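Local structure of TipC2 (6DHX) at residues Gln17-Phe22 / Gln113-Thr118; Phe22-Gln27 / Lys175-Pro180; Asn36-Lys41 / Cys171-Ser176; Ala78-Phe83 / Asn89-Phe94. The protein is an immunity protein (antitoxin) that probably protects Streptococcus intermedius against an antibacterial toxin exported by the type VII secretion system. All blocks are in the same frame, centred on the assembly; numbering follows the deposited sequence.

Overall arrangement
From the N terminus, residues 17-22 lead into helix 21-32. In interaction 1 they meet 113-118, at the start of strand 116-127, and close a long loop. Interaction 2 shares Phe22 and takes the first turns of the helix to the loop after helix 151-173. Interaction 3 takes the segment after helix 21-32 to the end of helix 151-173. It shares Lys175 and Ser176 with interaction 2, so both loops end in the same place. Each of these two crosses interaction 1. Interaction 4 is a local hairpin inside all three loops. In it Phe81 packs against Ile25 and Ile90 against Tyr26, so the sheet is tied to helix 21-32.

Interaction 1: Gln17-Phe22 / Gln113-Thr118; sequences QPKNIF and QDRTLT
Asn20 and Phe22 pass Arg115 and Leu117 at a distance of 8.4 Å between CA atoms for each pair, so long side chains bridge the gap. The contact joins the N-cap of helix 21-32 to a G1 beta bulge, in which Arg115 and Thr116 both face Thr111. Arg115 reaches across with its chain extended from CG to NE. Lys19 crosses it at about a right angle. Its aliphatic part lies over one face of the guanidinium, with Lys19 CD 3.5 Å from Arg115 NE. The two like charges stay close. A salt bridge from Arg115 NH2 to Asp23 OD2 may offset this, though its modelled length is doubtfully short. Asn20 caps the helix through OD1, which accepts a weak bond from Phe22 N (119° at the hydrogen) and another from Asp23 N. Its ND2 donates to Tyr110 OH and to Gln185 O. Further in, the contact is apolar. Leu117 CD1 covers one face of the Phe22 ring near its rim, and Ile21 CG2 covers the opposite face. Leu117 CD2 is 3.8 Å from Phe22 CZ. Water 1 also bridges the segments: it accepts from Arg115 NH2 at 3.0 Å and is bonded to Gln17 O at 2.9 Å.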
loop_
_atom_site.group_PDB
_atom_site.type_symbol
_atom_site.label_atom_id
_atom_site.label_comp_id
_atom_site.label_asym_id
_atom_site.label_seq_id
_atom_site.Cartn_x
_atom_site.Cartn_y
_atom_site.Cartn_z
ATOM N N GLN A 17 7.563 20.738 5.096
ATOM C CA GLN A 17 8.240 19.506 5.470
ATOM C C GLN A 17 7.220 18.395 5.744
ATOM O O GLN A 17 6.116 18.671 6.229
ATOM C CB GLN A 17 9.062 19.750 6.739
ATOM C CG GLN A 17 10.317 20.578 6.468
ATOM C CD GLN A 17 11.012 20.966 7.761
ATOM O OE1 GLN A 17 10.398 21.558 8.660
ATOM N NE2 GLN A 17 12.292 20.616 7.871
ATOM N N PRO A 18 7.604 17.133 5.529
ATOM C CA PRO A 18 6.732 16.010 5.888
ATOM C C PRO A 18 6.343 16.037 7.357
ATOM O O PRO A 18 7.145 16.367 8.229
ATOM C CB PRO A 18 7.591 14.776 5.585
ATOM C CG PRO A 18 8.612 15.307 4.545
ATOM C CD PRO A 18 8.887 16.689 4.951
ATOM N N LYS A 19 5.078 15.692 7.616
ATOM C CA LYS A 19 4.562 15.633 8.989
ATOM C C LYS A 19 4.458 14.196 9.500
ATOM O O LYS A 19 4.257 13.983 10.719
ATOM C CB LYS A 19 3.182 16.334 9.084
ATOM C CG LYS A 19 3.217 17.874 8.938
ATOM C CD LYS A 19 1.969 18.526 9.552
ATOM C CE LYS A 19 1.876 20.030 9.269
ATOM N NZ LYS A 19 0.843 20.714 10.183
ATOM N N ASN A 20 4.634 13.228 8.621
ATOM C CA ASN A 20 4.591 11.815 8.957
ATOM C C ASN A 20 5.333 11.029 7.876
ATOM O O ASN A 20 5.742 11.570 6.837
ATOM C CB ASN A 20 3.128 11.333 9.074
ATOM C CG ASN A 20 2.373 11.582 7.802
ATOM O OD1 ASN A 20 2.715 11.002 6.772
ATOM N ND2 ASN A 20 1.367 12.476 7.853
ATOM N N ILE A 21 5.454 9.715 8.104
ATOM C CA ILE A 21 6.272 8.894 7.230
ATOM C C ILE A 21 5.670 8.781 5.843
ATOM O O ILE A 21 6.412 8.612 4.861
ATOM C CB ILE A 21 6.494 7.494 7.857
ATOM C CG1 ILE A 21 7.571 6.742 7.091
ATOM C CG2 ILE A 21 5.137 6.691 7.921
ATOM C CD1 ILE A 21 8.146 5.536 7.896
ATOM N N PHE A 22 4.346 8.890 5.714
ATOM C CA PHE A 22 3.721 8.795 4.397
ATOM C C PHE A 22 3.972 10.067 3.590
ATOM O O PHE A 22 4.215 9.988 2.386
ATOM C CB PHE A 22 2.207 8.522 4.537
ATOM C CG PHE A 22 1.951 7.290 5.392
ATOM C CD1 PHE A 22 2.249 6.018 4.877
ATOM C CD2 PHE A 22 1.579 7.416 6.706
ATOM C CE1 PHE A 22 2.136 4.872 5.678
ATOM C CE2 PHE A 22 1.460 6.261 7.536
ATOM C CZ PHE A 22 1.741 4.997 7.001
ATOM N N GLN A 113 -4.395 15.479 1.364
ATOM C CA GLN A 113 -5.075 16.722 1.719
ATOM C C GLN A 113 -5.644 16.727 3.139
ATOM O O GLN A 113 -5.883 17.819 3.666
ATOM C CB GLN A 113 -6.186 17.083 0.723
ATOM C CG GLN A 113 -5.626 17.323 -0.735
ATOM C CD GLN A 113 -4.401 18.239 -0.743
ATOM O OE1 GLN A 113 -4.451 19.339 -0.233
ATOM N NE2 GLN A 113 -3.294 17.750 -1.259
ATOM N N ASP A 114 -5.827 15.566 3.773
ATOM C CA ASP A 114 -6.346 15.505 5.132
ATOM C C ASP A 114 -5.416 14.683 6.015
ATOM O O ASP A 114 -5.804 14.306 7.145
ATOM C CB ASP A 114 -7.778 14.952 5.141
ATOM C CG ASP A 114 -7.867 13.556 4.532
ATOM O OD1 ASP A 114 -6.817 12.978 4.174
ATOM O OD2 ASP A 114 -9.005 13.043 4.423
ATOM N N ARG A 115 -4.189 14.414 5.532
ATOM C CA ARG A 115 -3.170 13.650 6.253
ATOM C C ARG A 115 -3.775 12.434 6.944
ATOM O O ARG A 115 -3.650 12.246 8.154
ATOM C CB ARG A 115 -2.436 14.556 7.264
ATOM C CG ARG A 115 -1.570 15.629 6.523
ATOM C CD ARG A 115 -0.586 16.394 7.454
ATOM N NE ARG A 115 -0.137 17.720 6.875
ATOM C CZ ARG A 115 0.814 17.882 5.940
ATOM N NH1 ARG A 115 1.128 19.103 5.523
ATOM N NH2 ARG A 115 1.462 16.844 5.398
ATOM N N THR A 116 -4.494 11.623 6.173
ATOM C CA THR A 116 -5.237 10.508 6.760
ATOM C C THR A 116 -4.809 9.218 6.084
ATOM O O THR A 116 -4.727 9.164 4.850
ATOM C CB THR A 116 -6.756 10.729 6.590
ATOM O OG1 THR A 116 -7.172 11.876 7.363
ATOM C CG2 THR A 116 -7.542 9.489 7.109
ATOM N N LEU A 117 -4.484 8.187 6.892
ATOM C CA LEU A 117 -4.239 6.839 6.401
ATOM C C LEU A 117 -5.508 6.015 6.650
ATOM O O LEU A 117 -5.907 5.839 7.802
ATOM C CB LEU A 117 -3.077 6.219 7.156
ATOM C CG LEU A 117 -2.796 4.772 6.783
ATOM C CD1 LEU A 117 -2.142 4.699 5.360
ATOM C CD2 LEU A 117 -1.859 4.167 7.798
ATOM N N THR A 118 -6.100 5.487 5.594
ATOM C CA THR A 118 -7.321 4.679 5.671
ATOM C C THR A 118 -6.970 3.250 5.286
ATOM O O THR A 118 -6.494 3.000 4.172
ATOM C CB THR A 118 -8.401 5.272 4.760
ATOM O OG1 THR A 118 -8.667 6.633 5.148
ATOM C CG2 THR A 118 -9.715 4.482 4.842
HETATM O O HOH W 1 3.960 18.160 4.358
#

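Interaction 2: Phe22-Gln27 / Lys175-Pro180; sequences FDEIYQ and KSKYSP
Glu24 reaches Ser176 because its CG stands opposite the backbone N (chi1 -170°) and the chain runs on straight, which carries the carboxylate out from the helix. On the other side, Ser176 also turns its OG away from its own N (chi1 -180°), and this places the hydroxyl beside the carboxylate. Ser176 OG gives a short hydrogen bond to Glu24 OE1, 2.6 Å long. The backbone N of Lys177 gives a nearly straight one to Glu24 OE2, 2.9 Å long with 167° at the hydrogen. Each oxygen uses its syn lone pair, on the side of the other oxygen. Ser176 OG also accepts from Tyr178 N at 2.8 Å and closes an ST turn in the loop that follows helix 151-173. Tyr178 CD2 lies 3.6 Å from Glu24 OE2, and the hydroxyl of this tyrosine bonds to Pro18 O. OE1 of Glu24 has a further donor in Trp170 NE1, so the end of helix 151-173 joins the site. Glu24 thus pins this loop to the first turn of helix 21-32. Three donors grip its buried carboxylate, which is consistent with an ionised glutamate stabilised by hydrogen bonds.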
loop_
_atom_site.group_PDB
_atom_site.type_symbol
_atom_site.label_atom_id
_atom_site.label_comp_id
_atom_site.label_asym_id
_atom_site.label_seq_id
_atom_site.Cartn_x
_atom_site.Cartn_y
_atom_site.Cartn_z
ATOM N N PHE A 22 4.346 8.890 5.714
ATOM C CA PHE A 22 3.721 8.795 4.397
ATOM C C PHE A 22 3.972 10.067 3.590
ATOM O O PHE A 22 4.215 9.988 2.386
ATOM C CB PHE A 22 2.207 8.522 4.537
ATOM C CG PHE A 22 1.951 7.290 5.392
ATOM C CD1 PHE A 22 2.249 6.018 4.877
ATOM C CD2 PHE A 22 1.579 7.416 6.706
ATOM C CE1 PHE A 22 2.136 4.872 5.678
ATOM C CE2 PHE A 22 1.460 6.261 7.536
ATOM C CZ PHE A 22 1.741 4.997 7.001
ATOM N N ASP A 23 3.901 11.238 4.233
ATOM C CA ASP A 23 4.346 12.471 3.564
ATOM C C ASP A 23 5.784 12.322 3.077
ATOM O O ASP A 23 6.158 12.839 2.022
ATOM C CB ASP A 23 4.337 13.679 4.509
ATOM C CG ASP A 23 2.956 14.223 4.817
ATOM O OD1 ASP A 23 1.981 14.044 4.054
ATOM O OD2 ASP A 23 2.854 14.911 5.876
ATOM N N GLU A 24 6.640 11.734 3.901
ATOM C CA GLU A 24 8.042 11.634 3.533
ATOM C C GLU A 24 8.207 10.790 2.267
ATOM O O GLU A 24 8.894 11.185 1.311
ATOM C CB GLU A 24 8.781 11.053 4.746
ATOM C CG GLU A 24 10.234 11.074 4.712
ATOM C CD GLU A 24 10.776 10.442 5.996
ATOM O OE1 GLU A 24 10.772 9.194 6.041
ATOM O OE2 GLU A 24 11.158 11.203 6.922
ATOM N N ILE A 25 7.545 9.638 2.224
ATOM C CA ILE A 25 7.565 8.795 1.027
ATOM C C ILE A 25 6.973 9.531 -0.178
ATOM O O ILE A 25 7.551 9.500 -1.278
ATOM C CB ILE A 25 6.812 7.473 1.269
ATOM C CG1 ILE A 25 7.513 6.633 2.359
ATOM C CG2 ILE A 25 6.727 6.668 -0.053
ATOM C CD1 ILE A 25 6.582 5.460 2.954
ATOM N N TYR A 26 5.820 10.176 0.011
ATOM C CA TYR A 26 5.165 10.879 -1.091
ATOM C C TYR A 26 6.083 11.978 -1.633
ATOM O O TYR A 26 6.313 12.082 -2.851
ATOM C CB TYR A 26 3.829 11.470 -0.599
ATOM C CG TYR A 26 3.075 12.239 -1.658
ATOM C CD1 TYR A 26 3.404 13.573 -1.942
ATOM C CD2 TYR A 26 2.006 11.641 -2.371
ATOM C CE1 TYR A 26 2.710 14.267 -2.932
ATOM C CE2 TYR A 26 1.317 12.342 -3.366
ATOM C CZ TYR A 26 1.671 13.641 -3.625
ATOM O OH TYR A 26 1.023 14.381 -4.564
ATOM N N GLN A 27 6.611 12.814 -0.730
ATOM C CA GLN A 27 7.378 13.982 -1.182
ATOM C C GLN A 27 8.707 13.576 -1.782
ATOM O O GLN A 27 9.170 14.192 -2.746
ATOM C CB GLN A 27 7.585 14.948 -0.003
ATOM C CG GLN A 27 6.221 15.563 0.400
ATOM C CD GLN A 27 6.277 16.507 1.589
ATOM O OE1 GLN A 27 5.351 16.506 2.407
ATOM N NE2 GLN A 27 7.344 17.334 1.702
ATOM N N LYS A 175 16.940 8.330 4.973
ATOM C CA LYS A 175 17.176 8.588 6.404
ATOM C C LYS A 175 15.920 9.239 6.992
ATOM O O LYS A 175 15.783 10.456 7.105
ATOM C CB LYS A 175 18.431 9.430 6.607
ATOM C CG LYS A 175 18.981 9.286 8.028
ATOM C CD LYS A 175 20.053 10.324 8.302
ATOM C CE LYS A 175 20.583 10.237 9.711
ATOM N NZ LYS A 175 21.670 11.257 9.864
ATOM N N SER A 176 14.966 8.396 7.363
ATOM C CA SER A 176 13.647 8.878 7.765
ATOM C C SER A 176 13.704 9.635 9.089
ATOM O O SER A 176 14.495 9.317 9.985
ATOM C CB SER A 176 12.670 7.696 7.902
ATOM O OG SER A 176 11.361 8.136 8.286
ATOM N N LYS A 177 12.844 10.636 9.222
ATOM C CA LYS A 177 12.611 11.277 10.517
ATOM C C LYS A 177 11.515 10.561 11.312
ATOM O O LYS A 177 11.222 10.952 12.461
ATOM C CB LYS A 177 12.251 12.739 10.298
ATOM C CG LYS A 177 13.384 13.493 9.615
ATOM C CD LYS A 177 13.175 14.992 9.644
ATOM C CE LYS A 177 14.507 15.725 9.411
ATOM N NZ LYS A 177 14.291 17.189 9.226
ATOM N N TYR A 178 10.970 9.496 10.748
ATOM C CA TYR A 178 9.896 8.722 11.373
ATOM C C TYR A 178 10.368 7.271 11.414
ATOM O O TYR A 178 11.543 6.966 11.179
ATOM C CB TYR A 178 8.603 8.942 10.576
ATOM C CG TYR A 178 8.252 10.418 10.516
ATOM C CD1 TYR A 178 7.725 11.062 11.625
ATOM C CD2 TYR A 178 8.477 11.174 9.353
ATOM C CE1 TYR A 178 7.440 12.415 11.611
ATOM C CE2 TYR A 178 8.183 12.534 9.343
ATOM C CZ TYR A 178 7.651 13.140 10.446
ATOM O OH TYR A 178 7.349 14.498 10.452
ATOM N N SER A 179 9.448 6.344 11.649
ATOM C CA SER A 179 9.820 4.939 11.715
ATOM C C SER A 179 8.556 4.099 11.617
ATOM O O SER A 179 7.443 4.616 11.752
ATOM C CB SER A 179 10.574 4.627 13.018
ATOM O OG SER A 179 9.666 4.440 14.088
ATOM N N PRO A 180 8.694 2.791 11.415
ATOM C CA PRO A 180 7.500 1.919 11.391
ATOM C C PRO A 180 6.743 1.878 12.689
ATOM O O PRO A 180 5.594 1.421 12.695
ATOM C CB PRO A 180 8.080 0.535 11.071
ATOM C CG PRO A 180 9.363 0.860 10.256
ATOM C CD PRO A 180 9.911 2.060 11.031
#

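Interaction 3: Asn36-Lys41 / Cys171-Ser176; sequences NNIFNK and CSIYKS
The ring of Phe39 meets Ile173, with Phe39 CD1 4.2 Å from Ile173 CD1. At the edge of this ring, in its plane, lies Asn37 OD1. The ring also meets that of Trp170, their planes about 40° apart, and Trp170 meets the Tyr174 ring in turn. Ile173 carries most of the contact. Its CG1 stands in the crowded position between the backbone N and the carbonyl carbon (chi1 65°), which sends CD1 in among Ile38 and Phe39. Ile173 CD1 sits 3.7 Å from Ile38 O and 4.0 Å from Ile38 CG1. The other branch, Ile173 CG2, rests on the backbone of Lys41, 3.8 Å from Lys41 O. Lys41 CB packs on Ile173 CB, and its extended chain then leads away. Water 2 bridges the gap: it accepts from Lys41 NZ and donates to Ile173 O at 2.7 Å. Asn37 shapes its own segment. Asn37 OD1 accepts from Phe39 N at 2.9 Å with 165° at the hydrogen. The contact sets an Asx turn and the short 3-10 segment 38-41 against the last, weakly bonded part of helix 151-173.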
loop_
_atom_site.group_PDB
_atom_site.type_symbol
_atom_site.label_atom_id
_atom_site.label_comp_id
_atom_site.label_asym_id
_atom_site.label_seq_id
_atom_site.Cartn_x
_atom_site.Cartn_y
_atom_site.Cartn_z
ATOM N N ASN A 36 15.629 10.404 -10.917
ATOM C CA ASN A 36 16.262 9.162 -10.474
ATOM C C ASN A 36 15.486 8.706 -9.251
ATOM O O ASN A 36 15.799 9.076 -8.102
ATOM C CB ASN A 36 17.774 9.399 -10.237
ATOM C CG ASN A 36 18.512 8.150 -9.726
ATOM O OD1 ASN A 36 17.934 7.088 -9.527
ATOM N ND2 ASN A 36 19.801 8.299 -9.496
ATOM N N ASN A 37 14.444 7.910 -9.501
ATOM C CA ASN A 37 13.490 7.521 -8.463
ATOM C C ASN A 37 14.209 6.973 -7.245
ATOM O O ASN A 37 15.023 6.067 -7.359
ATOM C CB ASN A 37 12.553 6.454 -9.055
ATOM C CG ASN A 37 11.265 6.275 -8.238
ATOM O OD1 ASN A 37 11.297 6.127 -7.028
ATOM N ND2 ASN A 37 10.119 6.275 -8.934
ATOM N N ILE A 38 13.839 7.496 -6.061
ATOM C CA ILE A 38 14.417 6.999 -4.818
ATOM C C ILE A 38 14.307 5.469 -4.710
ATOM O O ILE A 38 15.203 4.809 -4.193
ATOM C CB ILE A 38 13.729 7.711 -3.617
ATOM C CG1 ILE A 38 14.291 7.188 -2.288
ATOM C CG2 ILE A 38 12.176 7.526 -3.598
ATOM C CD1 ILE A 38 15.669 7.585 -2.064
ATOM N N PHE A 39 13.236 4.871 -5.238
ATOM C CA PHE A 39 13.060 3.430 -5.111
ATOM C C PHE A 39 13.989 2.639 -6.018
ATOM O O PHE A 39 14.071 1.412 -5.877
ATOM C CB PHE A 39 11.588 3.064 -5.380
ATOM C CG PHE A 39 10.697 3.329 -4.199
ATOM C CD1 PHE A 39 10.579 2.400 -3.143
ATOM C CD2 PHE A 39 9.981 4.523 -4.114
ATOM C CE1 PHE A 39 9.736 2.669 -2.039
ATOM C CE2 PHE A 39 9.138 4.799 -3.043
ATOM C CZ PHE A 39 9.011 3.887 -1.964
ATOM N N ASN A 40 14.705 3.304 -6.946
ATOM C CA ASN A 40 15.802 2.618 -7.622
ATOM C C ASN A 40 16.817 2.107 -6.614
ATOM O O ASN A 40 17.539 1.163 -6.929
ATOM C CB ASN A 40 16.532 3.543 -8.626
ATOM C CG ASN A 40 15.632 3.931 -9.821
ATOM O OD1 ASN A 40 14.687 3.234 -10.121
ATOM N ND2 ASN A 40 15.936 5.040 -10.473
ATOM N N LYS A 41 16.874 2.714 -5.426
ATOM C CA LYS A 41 17.833 2.333 -4.381
ATOM C C LYS A 41 17.420 1.061 -3.649
ATOM O O LYS A 41 18.253 0.492 -2.946
ATOM C CB LYS A 41 18.003 3.473 -3.361
ATOM C CG LYS A 41 18.721 4.732 -3.942
ATOM C CD LYS A 41 18.855 5.832 -2.869
ATOM C CE LYS A 41 19.598 7.061 -3.420
ATOM N NZ LYS A 41 19.884 8.067 -2.368
ATOM N N CYS A 171 12.883 2.967 5.332
ATOM C CA CYS A 171 13.922 3.469 6.238
ATOM C C CYS A 171 15.309 2.915 5.910
ATOM O O CYS A 171 16.307 3.500 6.352
ATOM C CB CYS A 171 13.560 3.174 7.723
ATOM S SG CYS A 171 11.982 4.086 8.166
ATOM N N SER A 172 15.408 1.890 5.064
ATOM C CA SER A 172 16.715 1.406 4.624
ATOM C C SER A 172 17.279 2.186 3.442
ATOM O O SER A 172 18.484 2.085 3.185
ATOM C CB SER A 172 16.631 -0.077 4.221
ATOM O OG SER A 172 16.105 -0.238 2.917
ATOM N N ILE A 173 16.447 2.917 2.690
ATOM C CA ILE A 173 16.960 3.700 1.560
ATOM C C ILE A 173 16.862 5.203 1.777
ATOM O O ILE A 173 17.484 5.961 1.020
ATOM C CB ILE A 173 16.236 3.333 0.252
ATOM C CG1 ILE A 173 14.762 3.740 0.364
ATOM C CG2 ILE A 173 16.351 1.857 -0.009
ATOM C CD1 ILE A 173 14.011 3.471 -0.929
ATOM N N TYR A 174 16.137 5.658 2.789
ATOM C CA TYR A 174 15.961 7.069 3.107
ATOM C C TYR A 174 16.195 7.283 4.601
ATOM O O TYR A 174 15.695 6.508 5.412
ATOM C CB TYR A 174 14.529 7.507 2.738
ATOM C CG TYR A 174 14.332 8.987 2.907
ATOM C CD1 TYR A 174 14.833 9.870 1.947
ATOM C CD2 TYR A 174 13.667 9.506 4.020
ATOM C CE1 TYR A 174 14.680 11.214 2.074
ATOM C CE2 TYR A 174 13.514 10.888 4.173
ATOM C CZ TYR A 174 14.023 11.729 3.172
ATOM O OH TYR A 174 13.918 13.102 3.243
ATOM N N LYS A 175 16.940 8.330 4.973
ATOM C CA LYS A 175 17.176 8.588 6.404
ATOM C C LYS A 175 15.920 9.239 6.992
ATOM O O LYS A 175 15.783 10.456 7.105
ATOM C CB LYS A 175 18.431 9.430 6.607
ATOM C CG LYS A 175 18.981 9.286 8.028
ATOM C CD LYS A 175 20.053 10.324 8.302
ATOM C CE LYS A 175 20.583 10.237 9.711
ATOM N NZ LYS A 175 21.670 11.257 9.864
ATOM N N SER A 176 14.966 8.396 7.363
ATOM C CA SER A 176 13.647 8.878 7.765
ATOM C C SER A 176 13.704 9.635 9.089
ATOM O O SER A 176 14.495 9.317 9.985
ATOM C CB SER A 176 12.670 7.696 7.902
ATOM O OG SER A 176 11.361 8.136 8.286
HETATM O O HOH W 2 18.405 8.448 0.389
#

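Interaction 4: Ala78-Phe83 / Asn89-Phe94; sequences AIDFSF and NILIYF
Ile79 and Ile90 form the tight part of this contact. Their side chains lie side by side, and Ile79 CG2 is 3.4 Å from Ile90 CG2, closer than usual for two carbons. Ile90 also runs alongside Phe81. Its CG2 lies over one face of that ring near the rim, and Ile90 CG1 comes 3.9 Å from Phe81 CE2. Ile92 completes this apolar face, which helix 21-32 covers at Phe81 through Ile25 and Thr29. Helix 151-173 adds Val166 against Ile79. The backbone is that of an antiparallel beta hairpin, strands 74-82 and 89-99, inside the larger sheet. Ala78 with Tyr93, Asp80 with Leu91 and Ser82 with Asn89 are its hydrogen-bonded pairs, six bonds in all. Ile79 with Ile92 and Phe81 with Ile90 are non-hydrogen-bonded pairs. The opposite face is looser and wetter. There Ala78 CB sits over a face of the Tyr93 ring, 4.1 Å from its centroid, in a CH-pi contact. Asp80 OD2 approaches the edge of the same ring, 3.6 Å from Tyr93 CE1. Water 4 links the two residues, 2.6 Å from Asp80 OD2 and 2.6 Å from Tyr93 OH. Outside the hairpin segments, Ser62 bonds to Asp80 OD1 and Lys76 to Tyr93 OH. Water 3 joins Ser82 OG and Asn89 OD1, and the ND2 of Asn89 bonds to Asn87 O.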
loop_
_atom_site.group_PDB
_atom_site.type_symbol
_atom_site.label_atom_id
_atom_site.label_comp_id
_atom_site.label_asym_id
_atom_site.label_seq_id
_atom_site.Cartn_x
_atom_site.Cartn_y
_atom_site.Cartn_z
ATOM N N ALA A 78 2.541 -3.757 -3.375
ATOM C CA ALA A 78 2.710 -2.690 -4.358
ATOM C C ALA A 78 2.473 -1.336 -3.713
ATOM O O ALA A 78 1.784 -1.219 -2.693
ATOM C CB ALA A 78 1.766 -2.907 -5.552
ATOM N N ILE A 79 3.094 -0.308 -4.295
ATOM C CA ILE A 79 2.886 1.079 -3.868
ATOM C C ILE A 79 2.559 1.886 -5.107
ATOM O O ILE A 79 3.361 1.929 -6.031
ATOM C CB ILE A 79 4.123 1.686 -3.181
ATOM C CG1 ILE A 79 4.675 0.751 -2.091
ATOM C CG2 ILE A 79 3.746 3.074 -2.619
ATOM C CD1 ILE A 79 6.049 1.214 -1.537
ATOM N N ASP A 80 1.391 2.512 -5.137
ATOM C CA ASP A 80 1.018 3.377 -6.254
ATOM C C ASP A 80 1.023 4.825 -5.793
ATOM O O ASP A 80 0.587 5.117 -4.688
ATOM C CB ASP A 80 -0.388 3.045 -6.791
ATOM C CG ASP A 80 -0.414 1.780 -7.602
ATOM O OD1 ASP A 80 0.593 1.476 -8.232
ATOM O OD2 ASP A 80 -1.418 1.024 -7.559
ATOM N N PHE A 81 1.469 5.738 -6.654
ATOM C CA PHE A 81 1.484 7.168 -6.344
ATOM C C PHE A 81 0.525 7.922 -7.254
ATOM O O PHE A 81 0.565 7.716 -8.474
ATOM C CB PHE A 81 2.906 7.709 -6.562
ATOM C CG PHE A 81 3.869 7.204 -5.551
ATOM C CD1 PHE A 81 4.458 5.951 -5.697
ATOM C CD2 PHE A 81 4.155 7.956 -4.407
ATOM C CE1 PHE A 81 5.361 5.428 -4.729
ATOM C CE2 PHE A 81 5.037 7.455 -3.431
ATOM C CZ PHE A 81 5.628 6.163 -3.585
ATOM N N SER A 82 -0.349 8.757 -6.671
ATOM C CA SER A 82 -1.273 9.573 -7.462
ATOM C C SER A 82 -0.921 11.011 -7.139
ATOM O O SER A 82 -1.261 11.510 -6.061
ATOM C CB SER A 82 -2.745 9.291 -7.147
ATOM O OG SER A 82 -3.053 7.942 -7.457
ATOM N N PHE A 83 -0.208 11.654 -8.047
ATOM C CA PHE A 83 0.228 13.025 -7.791
ATOM C C PHE A 83 -0.698 14.075 -8.376
ATOM O O PHE A 83 -0.676 15.237 -7.929
ATOM C CB PHE A 83 1.612 13.272 -8.404
ATOM C CG PHE A 83 2.709 12.425 -7.860
ATOM C CD1 PHE A 83 2.898 12.281 -6.489
ATOM C CD2 PHE A 83 3.619 11.807 -8.749
ATOM C CE1 PHE A 83 3.951 11.523 -5.991
ATOM C CE2 PHE A 83 4.655 11.043 -8.256
ATOM C CZ PHE A 83 4.842 10.902 -6.882
ATOM N N ASN A 89 -2.499 11.034 -3.339
ATOM C CA ASN A 89 -2.346 10.012 -2.301
ATOM C C ASN A 89 -1.189 9.081 -2.652
ATOM O O ASN A 89 -0.706 9.057 -3.784
ATOM C CB ASN A 89 -3.659 9.187 -2.123
ATOM C CG ASN A 89 -3.995 8.303 -3.343
ATOM O OD1 ASN A 89 -3.479 7.189 -3.461
ATOM N ND2 ASN A 89 -4.878 8.808 -4.253
ATOM N N ILE A 90 -0.755 8.310 -1.650
ATOM C CA ILE A 90 0.023 7.087 -1.861
ATOM C C ILE A 90 -0.864 5.942 -1.436
ATOM O O ILE A 90 -1.591 6.046 -0.437
ATOM C CB ILE A 90 1.295 7.024 -1.007
ATOM C CG1 ILE A 90 2.079 8.283 -1.035
ATOM C CG2 ILE A 90 2.092 5.786 -1.283
ATOM C CD1 ILE A 90 2.263 8.660 0.420
ATOM N N LEU A 91 -0.805 4.847 -2.179
ATOM C CA LEU A 91 -1.577 3.647 -1.836
ATOM C C LEU A 91 -0.579 2.513 -1.682
ATOM O O LEU A 91 0.138 2.194 -2.640
ATOM C CB LEU A 91 -2.580 3.318 -2.934
ATOM C CG LEU A 91 -3.141 1.894 -2.784
ATOM C CD1 LEU A 91 -4.122 1.845 -1.557
ATOM C CD2 LEU A 91 -3.850 1.526 -4.051
ATOM N N ILE A 92 -0.520 1.915 -0.486
ATOM C CA ILE A 92 0.277 0.718 -0.228
ATOM C C ILE A 92 -0.722 -0.425 -0.108
ATOM O O ILE A 92 -1.627 -0.356 0.721
ATOM C CB ILE A 92 1.093 0.853 1.071
ATOM C CG1 ILE A 92 2.078 2.037 0.957
ATOM C CG2 ILE A 92 1.773 -0.507 1.440
ATOM C CD1 ILE A 92 2.583 2.496 2.355
ATOM N N TYR A 93 -0.581 -1.469 -0.915
ATOM C CA TYR A 93 -1.499 -2.583 -0.757
ATOM C C TYR A 93 -0.771 -3.902 -0.933
ATOM O O TYR A 93 0.324 -3.986 -1.498
ATOM C CB TYR A 93 -2.708 -2.494 -1.709
ATOM C CG TYR A 93 -2.436 -2.689 -3.181
ATOM C CD1 TYR A 93 -2.008 -1.630 -3.980
ATOM C CD2 TYR A 93 -2.655 -3.939 -3.776
ATOM C CE1 TYR A 93 -1.777 -1.818 -5.360
ATOM C CE2 TYR A 93 -2.430 -4.140 -5.119
ATOM C CZ TYR A 93 -1.988 -3.083 -5.918
ATOM O OH TYR A 93 -1.783 -3.288 -7.287
ATOM N N PHE A 94 -1.401 -4.952 -0.406
ATOM C CA PHE A 94 -0.819 -6.262 -0.568
ATOM C C PHE A 94 -1.935 -7.278 -0.564
ATOM O O PHE A 94 -3.070 -6.997 -0.142
ATOM C CB PHE A 94 0.211 -6.582 0.519
ATOM C CG PHE A 94 -0.345 -6.578 1.951
ATOM C CD1 PHE A 94 -0.381 -5.399 2.695
ATOM C CD2 PHE A 94 -0.768 -7.765 2.552
ATOM C CE1 PHE A 94 -0.848 -5.387 4.023
ATOM C CE2 PHE A 94 -1.245 -7.757 3.865
ATOM C CZ PHE A 94 -1.257 -6.576 4.619
HETATM O O HOH W 3 -2.453 6.014 -5.608
HETATM O O HOH W 4 -0.937 -1.259 -8.765
#